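Local structure of glutamate racemase (Bacillus anthracis, 2DWU) at residues Q126-M129 / Y130-L134. The protein is a two-domain alpha/beta enzyme of the Asp/Glu/hydantoin racemase family, modelled here with D-glutamic acid and a potassium ion. Numbering follows the deposited sequence.
Sequences QSNM and YEKAL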
loop_
_atom_site.group_PDB
_atom_site.type_symbol
_atom_site.label_atom_id
_atom_site.label_comp_id
_atom_site.label_asym_id
_atom_site.label_seq_id
_atom_site.Cartn_x
_atom_site.Cartn_y
_atom_site.Cartn_z
ATOM N N GLN B 126 -16.681 -18.055 4.846
ATOM C CA GLN B 126 -17.221 -18.511 6.124
ATOM C C GLN B 126 -16.384 -18.122 7.336
ATOM O O GLN B 126 -16.913 -18.020 8.445
ATOM C CB GLN B 126 -17.458 -20.022 6.080
ATOM C CG GLN B 126 -18.565 -20.394 5.093
ATOM C CD GLN B 126 -19.905 -19.745 5.431
ATOM O OE1 GLN B 126 -20.291 -18.721 4.846
ATOM N NE2 GLN B 126 -20.617 -20.332 6.391
ATOM N N SER B 127 -15.091 -17.871 7.141
ATOM C CA SER B 127 -14.211 -17.478 8.251
ATOM C C SER B 127 -14.551 -16.069 8.740
ATOM O O SER B 127 -14.247 -15.724 9.875
ATOM C CB SER B 127 -12.754 -17.467 7.783
ATOM O OG SER B 127 -12.478 -16.316 7.003
ATOM N N ASN B 128 -15.170 -15.294 7.848
ATOM C CA ASN B 128 -15.531 -13.898 8.047
ATOM C C ASN B 128 -14.303 -13.034 8.324
ATOM O O ASN B 128 -14.409 -11.952 8.896
ATOM C CB ASN B 128 -16.552 -13.721 9.177
ATOM C CG ASN B 128 -17.413 -12.478 8.960
ATOM O OD1 ASN B 128 -17.804 -12.171 7.822
ATOM N ND2 ASN B 128 -17.716 -11.769 10.040
ATOM N N MET B 129 -13.125 -13.501 7.911
ATOM C CA MET B 129 -11.911 -12.733 8.180
ATOM C C MET B 129 -11.884 -11.376 7.484
ATOM O O MET B 129 -11.317 -10.419 8.018
ATOM C CB MET B 129 -10.647 -13.529 7.807
ATOM C CG MET B 129 -9.363 -12.761 8.119
ATOM S SD MET B 129 -7.845 -13.720 7.972
ATOM C CE MET B 129 -8.145 -14.842 9.264
ATOM N N TYR B 130 -12.476 -11.280 6.293
ATOM C CA TYR B 130 -12.488 -9.997 5.606
ATOM C C TYR B 130 -13.284 -8.966 6.375
ATOM O O TYR B 130 -12.796 -7.862 6.581
ATOM C CB TYR B 130 -13.015 -10.129 4.180
ATOM C CG TYR B 130 -11.910 -10.466 3.204
ATOM C CD1 TYR B 130 -11.013 -9.489 2.792
ATOM C CD2 TYR B 130 -11.758 -11.768 2.716
ATOM C CE1 TYR B 130 -9.963 -9.803 1.888
ATOM C CE2 TYR B 130 -10.735 -12.083 1.836
ATOM C CZ TYR B 130 -9.850 -11.117 1.427
ATOM O OH TYR B 130 -8.840 -11.484 0.559
ATOM N N GLU B 131 -14.495 -9.315 6.822
ATOM C CA GLU B 131 -15.285 -8.359 7.591
ATOM C C GLU B 131 -14.552 -8.010 8.884
ATOM O O GLU B 131 -14.500 -6.827 9.266
ATOM C CB GLU B 131 -16.670 -8.929 7.924
ATOM C CG GLU B 131 -17.551 -7.876 8.592
ATOM C CD GLU B 131 -18.990 -8.310 8.777
ATOM O OE1 GLU B 131 -19.882 -7.455 8.595
ATOM O OE2 GLU B 131 -19.235 -9.481 9.107
ATOM N N LYS B 132 -13.976 -9.008 9.549
ATOM C CA LYS B 132 -13.265 -8.734 10.789
ATOM C C LYS B 132 -12.054 -7.834 10.564
ATOM O O LYS B 132 -11.816 -6.919 11.342
ATOM C CB LYS B 132 -12.845 -10.029 11.470
ATOM C CG LYS B 132 -14.065 -10.810 11.956
ATOM C CD LYS B 132 -13.692 -11.931 12.864
ATOM C CE LYS B 132 -12.948 -13.022 12.159
ATOM N NZ LYS B 132 -12.500 -14.053 13.167
ATOM N N ALA B 133 -11.299 -8.073 9.491
ATOM C CA ALA B 133 -10.139 -7.230 9.225
ATOM C C ALA B 133 -10.546 -5.806 8.893
ATOM O O ALA B 133 -9.901 -4.840 9.335
ATOM C CB ALA B 133 -9.311 -7.816 8.070
ATOM N N LEU B 134 -11.584 -5.676 8.077
ATOM C CA LEU B 134 -12.054 -4.365 7.698
ATOM C C LEU B 134 -12.546 -3.587 8.911
ATOM O O LEU B 134 -12.194 -2.413 9.071
ATOM C CB LEU B 134 -13.163 -4.478 6.651
ATOM C CG LEU B 134 -12.624 -4.812 5.240
ATOM C CD1 LEU B 134 -13.749 -5.337 4.328
ATOM C CD2 LEU B 134 -11.994 -3.537 4.675
HETATM O O HOH W 1 -16.082 -11.577 5.521
#
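Lys132 N donates to Asn128 O (3.0 Å) and Ala133 N to Met129 O (2.8 Å), the opening backbone bonds of helix 129-137, while Asn128, with positive phi, breaks the path from helix 122-127. The junction illustrates how an N-cap residue can serve a helix start without a direct side-chain cap. The amide of Asn128 reaches the first turn of the helix, where ND2 bonds to Glu131 OE2 at 2.9 Å. The bond is fairly straight, 159° at the hydrogen; the carboxylate oxygen lies in the amide plane and offers its anti lone pair, although the two flat groups stand nearly perpendicular, 87° apart. Glu131 reaches this position because its CG lies anti to the backbone N (chi1 -174°) and the chain stays extended beyond it. On the other branch of the amide, OD1 accepts from a water at 2.9 Å, and that water in turn accepts from Glu131 N, a water-bridged link consistent with an indirect cap. Both ends of the amide are therefore engaged, which should fix its flip. Lys132 folds alongside the turn, its CG 3.3 Å from Asn128 O, and its NZ hydrogen-bonds to a glycerol, probably from the crystallisation liquor. Ser127 OG accepts from Met129 N at 3.0 Å, an ST turn, and also bonds to Thr124 O in the preceding helix. Tyr130 OH makes a weak hydrogen bond to Asn78 of the D-glutamic acid pocket. The start of helix 129-137 packs on helix 100-110, through Met129 and Tyr130 on Ile100, and on strand 115-120, through Tyr130 on Val118 and Leu134 on Ile116.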